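Local coordinates for protein fructosyl amine:oxygen oxidoreductase (Neosartorya fumigata, PDB 4WCT) that probably uses its bound flavin-adenine dinucleotide to oxidise fructosyl amines (Amadori products), a deglycating reaction that consumes oxygen, at residues Phe91-Trp102 against Asn388-Phe399. Residues are numbered along the deposited sequence; the frame is centred on the assembly and turned at random.
Sequences FSTFTRAALKAW and NGAMQMPTIGGF. With FAD (flavin-adenine dinucleotide), chain C.
A97 and A101 meet T395 and P394 where the helical segments 91-102 and 393-399 run at 123°, their axes 7.9 Å apart at closest approach; methyl-sized side chains suit so close an approach. A101 CB touches both P394 CB and T395 CG2, each at 3.6 Å. Toward one end, P394 meets the W102 indole at about a right angle, pointing CG over the face of the five-membered ring in a CH-pi contact; proline offers a compact, rigid ring of CH groups to the indole face. Toward the other, F94 turns its edge to the face of F399, centroids 4.7 Å apart and planes at 62°, while A97 CB lies at the rim of the F399 ring.

Tryptophan suits its place because its edge also carries an N-H: W102 NE1 donates a hydrogen bond to M391 O at 2.9 Å, nearly in the indole plane. Between the helices a water gives hydrogen bonds to F94 O and Q392 OE1 and also bonds T395 OG1, 2.7 Å away. The Q392 chain, bent at chi2 (-57°), brings its amide back to N388 O, which NE2 meets at 3.1 Å, so both ends of the amide are held. Within the type I beta turn from A390 to M393, M391 N donates to FAD O2 at 2.8 Å; just before it, G389 N makes a weak bond to O3'.

Strand 72-75 packs against W102 and M391 through M74, F112 meets the W102 ring, and V412 of helix 410-413 touches F94. Beyond I396 and M393 lies helix 35-46, whose S39 and H43 bond the backbone of 393-397, joining this helix pair to the dinucleotide-binding part of the fold.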
loop_
_atom_site.group_PDB
_atom_site.type_symbol
_atom_site.label_atom_id
_atom_site.label_comp_id
_atom_site.label_asym_id
_atom_site.label_seq_id
_atom_site.Cartn_x
_atom_site.Cartn_y
_atom_site.Cartn_z
ATOM N N PHE A 91 -4.029 -14.614 -0.032
ATOM C CA PHE A 91 -3.671 -13.451 -0.825
ATOM C C PHE A 91 -4.317 -13.505 -2.215
ATOM O O PHE A 91 -4.858 -12.498 -2.695
ATOM C CB PHE A 91 -2.164 -13.271 -0.916
ATOM C CG PHE A 91 -1.763 -11.960 -1.507
ATOM C CD1 PHE A 91 -1.949 -10.774 -0.792
ATOM C CD2 PHE A 91 -1.275 -11.898 -2.795
ATOM C CE1 PHE A 91 -1.651 -9.552 -1.361
ATOM C CE2 PHE A 91 -0.879 -10.681 -3.339
ATOM C CZ PHE A 91 -1.110 -9.509 -2.639
ATOM N N SER A 92 -4.301 -14.683 -2.829
ATOM C CA SER A 92 -4.887 -14.868 -4.153
ATOM C C SER A 92 -6.394 -14.696 -4.110
ATOM O O SER A 92 -6.990 -14.215 -5.075
ATOM C CB SER A 92 -4.569 -16.252 -4.701
ATOM O OG SER A 92 -3.227 -16.328 -5.122
ATOM N N THR A 93 -7.004 -15.044 -2.977
ATOM C CA THR A 93 -8.439 -14.760 -2.779
ATOM C C THR A 93 -8.729 -13.256 -2.776
ATOM O O THR A 93 -9.630 -12.775 -3.498
ATOM C CB THR A 93 -8.941 -15.385 -1.479
ATOM O OG1 THR A 93 -8.742 -16.802 -1.521
ATOM C CG2 THR A 93 -10.401 -15.041 -1.247
ATOM N N PHE A 94 -7.894 -12.501 -2.065
ATOM C CA PHE A 94 -8.003 -11.031 -2.083
ATOM C C PHE A 94 -7.809 -10.478 -3.493
ATOM O O PHE A 94 -8.629 -9.692 -3.972
ATOM C CB PHE A 94 -7.003 -10.388 -1.136
ATOM C CG PHE A 94 -7.388 -10.491 0.314
ATOM C CD1 PHE A 94 -8.451 -9.754 0.814
ATOM C CD2 PHE A 94 -6.612 -11.195 1.199
ATOM C CE1 PHE A 94 -8.752 -9.757 2.160
ATOM C CE2 PHE A 94 -6.965 -11.288 2.532
ATOM C CZ PHE A 94 -7.992 -10.509 3.036
ATOM N N THR A 95 -6.732 -10.868 -4.162
ATOM C CA THR A 95 -6.438 -10.287 -5.504
ATOM C C THR A 95 -7.377 -10.752 -6.611
ATOM O O THR A 95 -7.626 -10.028 -7.557
ATOM C CB THR A 95 -4.980 -10.465 -5.949
ATOM O OG1 THR A 95 -4.592 -11.844 -5.985
ATOM C CG2 THR A 95 -4.052 -9.715 -4.980
ATOM N N ARG A 96 -7.919 -11.949 -6.473
ATOM C CA ARG A 96 -8.914 -12.422 -7.420
ATOM C C ARG A 96 -10.110 -11.503 -7.412
ATOM O O ARG A 96 -10.616 -11.090 -8.478
ATOM C CB ARG A 96 -9.350 -13.849 -7.061
ATOM C CG ARG A 96 -10.172 -14.522 -8.141
ATOM C CD ARG A 96 -10.649 -15.902 -7.723
ATOM N NE ARG A 96 -9.523 -16.772 -7.403
ATOM C CZ ARG A 96 -9.232 -17.204 -6.177
ATOM N NH1 ARG A 96 -10.092 -17.064 -5.179
ATOM N NH2 ARG A 96 -8.163 -17.952 -5.997
ATOM N N ALA A 97 -10.619 -11.245 -6.216
ATOM C CA ALA A 97 -11.755 -10.343 -6.053
ATOM C C ALA A 97 -11.410 -8.940 -6.548
ATOM O O ALA A 97 -12.228 -8.255 -7.187
ATOM C CB ALA A 97 -12.177 -10.279 -4.590
ATOM N N ALA A 98 -10.207 -8.486 -6.232
ATOM C CA ALA A 98 -9.820 -7.140 -6.600
ATOM C C ALA A 98 -9.778 -7.020 -8.113
ATOM O O ALA A 98 -10.229 -6.019 -8.662
ATOM C CB ALA A 98 -8.466 -6.776 -5.992
ATOM N N LEU A 99 -9.182 -8.000 -8.787
ATOM C CA LEU A 99 -9.044 -7.932 -10.233
ATOM C C LEU A 99 -10.429 -7.828 -10.870
ATOM O O LEU A 99 -10.661 -7.054 -11.810
ATOM C CB LEU A 99 -8.302 -9.168 -10.772
ATOM C CG LEU A 99 -8.137 -9.232 -12.299
ATOM C CD1 LEU A 99 -7.320 -8.047 -12.801
ATOM C CD2 LEU A 99 -7.483 -10.527 -12.716
ATOM N N LYS A 100 -11.317 -8.707 -10.445
ATOM C CA LYS A 100 -12.676 -8.729 -10.990
ATOM C C LYS A 100 -13.338 -7.373 -10.851
ATOM O O LYS A 100 -13.967 -6.852 -11.779
ATOM C CB LYS A 100 -13.469 -9.819 -10.276
ATOM C CG LYS A 100 -14.936 -9.866 -10.676
ATOM C CD LYS A 100 -15.628 -11.091 -10.069
ATOM C CE LYS A 100 -17.073 -11.196 -10.564
ATOM N NZ LYS A 100 -17.951 -12.001 -9.671
ATOM N N ALA A 101 -13.162 -6.747 -9.703
ATOM C CA ALA A 101 -13.763 -5.452 -9.442
ATOM C C ALA A 101 -13.099 -4.281 -10.177
ATOM O O ALA A 101 -13.795 -3.395 -10.643
ATOM C CB ALA A 101 -13.805 -5.200 -7.934
ATOM N N TRP A 102 -11.782 -4.314 -10.371
ATOM C CA TRP A 102 -11.101 -3.309 -11.148
ATOM C C TRP A 102 -11.617 -3.313 -12.570
ATOM O O TRP A 102 -11.480 -2.314 -13.275
ATOM C CB TRP A 102 -9.573 -3.545 -11.168
ATOM C CG TRP A 102 -8.859 -3.031 -9.947
ATOM C CD1 TRP A 102 -8.150 -3.784 -9.071
ATOM C CD2 TRP A 102 -8.708 -1.674 -9.526
ATOM N NE1 TRP A 102 -7.578 -2.986 -8.119
ATOM C CE2 TRP A 102 -7.978 -1.700 -8.323
ATOM C CE3 TRP A 102 -9.246 -0.449 -9.956
ATOM C CZ2 TRP A 102 -7.678 -0.528 -7.596
ATOM C CZ3 TRP A 102 -8.914 0.704 -9.261
ATOM C CH2 TRP A 102 -8.139 0.640 -8.087
ATOM N N ASN A 388 1.129 -4.218 -0.016
ATOM C CA ASN A 388 0.267 -4.642 -1.145
ATOM C C ASN A 388 -1.208 -4.415 -0.857
ATOM O O ASN A 388 -2.105 -5.082 -1.408
ATOM C CB ASN A 388 0.516 -6.093 -1.557
ATOM C CG ASN A 388 0.674 -7.018 -0.381
ATOM O OD1 ASN A 388 -0.181 -7.070 0.499
ATOM N ND2 ASN A 388 1.751 -7.808 -0.391
ATOM N N GLY A 389 -1.462 -3.332 -0.162
ATOM C CA GLY A 389 -2.820 -2.922 0.143
ATOM C C GLY A 389 -3.545 -2.113 -0.923
ATOM O O GLY A 389 -4.758 -1.960 -0.825
ATOM N N ALA A 390 -2.813 -1.378 -1.750
ATOM C CA ALA A 390 -3.440 -0.409 -2.636
ATOM C C ALA A 390 -4.230 -1.095 -3.747
ATOM O O ALA A 390 -5.361 -0.677 -4.087
ATOM C CB ALA A 390 -2.413 0.555 -3.237
ATOM N N MET A 391 -3.699 -2.191 -4.264
ATOM C CA MET A 391 -4.390 -2.950 -5.297
ATOM C C MET A 391 -5.685 -3.594 -4.802
ATOM O O MET A 391 -6.552 -3.963 -5.617
ATOM C CB MET A 391 -3.479 -4.002 -5.927
ATOM C CG MET A 391 -3.206 -5.176 -5.025
ATOM S SD MET A 391 -2.117 -6.435 -5.720
ATOM C CE MET A 391 -0.524 -5.652 -5.564
ATOM N N GLN A 392 -5.866 -3.647 -3.490
ATOM C CA GLN A 392 -7.061 -4.200 -2.880
ATOM C C GLN A 392 -8.217 -3.177 -2.810
ATOM O O GLN A 392 -9.308 -3.542 -2.375
ATOM C CB GLN A 392 -6.776 -4.644 -1.426
ATOM C CG GLN A 392 -5.485 -5.454 -1.213
ATOM C CD GLN A 392 -5.404 -6.718 -2.059
ATOM O OE1 GLN A 392 -6.431 -7.286 -2.464
ATOM N NE2 GLN A 392 -4.169 -7.175 -2.322
ATOM N N MET A 393 -7.984 -1.937 -3.236
ATOM C CA MET A 393 -8.919 -0.835 -2.988
ATOM C C MET A 393 -10.382 -1.143 -3.309
ATOM O O MET A 393 -11.257 -0.757 -2.545
ATOM C CB MET A 393 -8.503 0.436 -3.713
ATOM C CG MET A 393 -9.199 1.678 -3.182
ATOM S SD MET A 393 -8.922 3.137 -4.207
ATOM C CE MET A 393 -7.157 3.312 -4.011
ATOM N N PRO A 394 -10.664 -1.769 -4.479
ATOM C CA PRO A 394 -12.084 -1.884 -4.859
ATOM C C PRO A 394 -12.875 -2.798 -3.908
ATOM O O PRO A 394 -14.079 -2.585 -3.736
ATOM C CB PRO A 394 -12.032 -2.520 -6.244
ATOM C CG PRO A 394 -10.659 -2.233 -6.760
ATOM C CD PRO A 394 -9.780 -2.287 -5.531
ATOM N N THR A 395 -12.216 -3.781 -3.306
ATOM C CA THR A 395 -12.881 -4.891 -2.636
ATOM C C THR A 395 -12.542 -4.988 -1.160
ATOM O O THR A 395 -13.223 -5.668 -0.423
ATOM C CB THR A 395 -12.519 -6.236 -3.321
ATOM O OG1 THR A 395 -11.116 -6.224 -3.696
ATOM C CG2 THR A 395 -13.362 -6.420 -4.547
ATOM N N ILE A 396 -11.486 -4.300 -0.724
ATOM C CA ILE A 396 -11.055 -4.471 0.668
ATOM C C ILE A 396 -12.135 -4.009 1.667
ATOM O O ILE A 396 -12.372 -4.667 2.691
ATOM C CB ILE A 396 -9.705 -3.777 0.931
ATOM C CG1 ILE A 396 -9.085 -4.317 2.237
ATOM C CG2 ILE A 396 -9.892 -2.280 0.943
ATOM C CD1 ILE A 396 -8.474 -5.685 2.113
ATOM N N GLY A 397 -12.896 -2.983 1.302
ATOM C CA GLY A 397 -14.022 -2.569 2.112
ATOM C C GLY A 397 -15.093 -3.631 2.245
ATOM O O GLY A 397 -15.801 -3.663 3.249
ATOM N N GLY A 398 -15.259 -4.496 1.238
ATOM C CA GLY A 398 -16.228 -5.590 1.387
ATOM C C GLY A 398 -15.763 -6.641 2.375
ATOM O O GLY A 398 -16.569 -7.214 3.104
ATOM N N PHE A 399 -14.492 -7.023 2.286
ATOM C CA PHE A 399 -13.910 -7.910 3.290
ATOM C C PHE A 399 -13.980 -7.305 4.679
ATOM O O PHE A 399 -14.344 -7.999 5.658
ATOM C CB PHE A 399 -12.464 -8.259 2.943
ATOM C CG PHE A 399 -12.340 -9.110 1.747
ATOM C CD1 PHE A 399 -12.623 -10.471 1.813
ATOM C CD2 PHE A 399 -11.938 -8.565 0.538
ATOM C CE1 PHE A 399 -12.515 -11.274 0.682
ATOM C CE2 PHE A 399 -11.829 -9.363 -0.587
ATOM C CZ PHE A 399 -12.061 -10.724 -0.508
HETATM P PA FAD C . -3.422 4.793 3.830
HETATM O O1A FAD C . -3.836 4.728 2.388
HETATM O O2A FAD C . -2.076 5.320 4.215
HETATM O O5B FAD C . -4.537 5.621 4.565
HETATM C C5B FAD C . -4.428 5.871 5.974
HETATM C C4B FAD C . -5.285 7.089 6.298
HETATM O O4B FAD C . -5.377 7.235 7.752
HETATM C C3B FAD C . -4.739 8.404 5.751
HETATM O O3B FAD C . -5.699 9.095 4.936
HETATM C C2B FAD C . -4.397 9.207 7.009
HETATM O O2B FAD C . -4.476 10.624 6.874
HETATM C C1B FAD C . -5.364 8.613 8.036
HETATM N N9A FAD C . -4.891 8.818 9.422
HETATM C C8A FAD C . -3.626 8.786 9.877
HETATM N N7A FAD C . -3.587 9.085 11.196
HETATM C C5A FAD C . -4.881 9.221 11.586
HETATM C C6A FAD C . -5.544 9.600 12.827
HETATM N N6A FAD C . -4.832 9.821 13.946
HETATM N N1A FAD C . -6.886 9.741 12.787
HETATM C C2A FAD C . -7.628 9.508 11.696
HETATM N N3A FAD C . -7.074 9.197 10.512
HETATM C C4A FAD C . -5.729 9.055 10.425
HETATM N N1 FAD C . 0.412 -1.482 -2.674
HETATM C C2 FAD C . 0.026 -2.145 -3.820
HETATM O O2 FAD C . -0.990 -2.835 -3.759
HETATM N N3 FAD C . 0.656 -1.958 -4.982
HETATM C C4 FAD C . 1.787 -1.228 -5.072
HETATM O O4 FAD C . 2.424 -1.037 -6.145
HETATM C C4X FAD C . 2.268 -0.522 -3.897
HETATM N N5 FAD C . 3.391 0.242 -3.951
HETATM C C5X FAD C . 3.661 1.076 -2.899
HETATM C C6 FAD C . 4.656 2.044 -2.992
HETATM C C7 FAD C . 4.985 2.805 -1.886
HETATM C C7M FAD C . 6.001 3.881 -2.031
HETATM C C8 FAD C . 4.230 2.629 -0.638
HETATM C C8M FAD C . 4.503 3.447 0.570
HETATM C C9 FAD C . 3.178 1.751 -0.567
HETATM C C9A FAD C . 2.897 0.925 -1.636
HETATM N N10 FAD C . 1.889 -0.038 -1.536
HETATM C C10 FAD C . 1.496 -0.706 -2.697
HETATM C "C1'" FAD C . 1.126 -0.324 -0.330
HETATM C "C2'" FAD C . -0.194 0.428 -0.268
HETATM O "O2'" FAD C . 0.084 1.784 -0.589
HETATM C "C3'" FAD C . -0.759 0.305 1.153
HETATM O "O3'" FAD C . -0.710 -1.064 1.583
HETATM C "C4'" FAD C . -2.193 0.837 1.242
HETATM O "O4'" FAD C . -2.286 2.075 0.540
HETATM C "C5'" FAD C . -2.514 1.067 2.713
HETATM O "O5'" FAD C . -3.864 1.519 2.818
HETATM P P FAD C . -4.406 2.063 4.230
HETATM O O1P FAD C . -5.836 2.511 4.024
HETATM O O2P FAD C . -4.062 1.018 5.263
HETATM O O3P FAD C . -3.487 3.351 4.499
HETATM O O HOH W 1 -9.240 -7.546 -2.260
#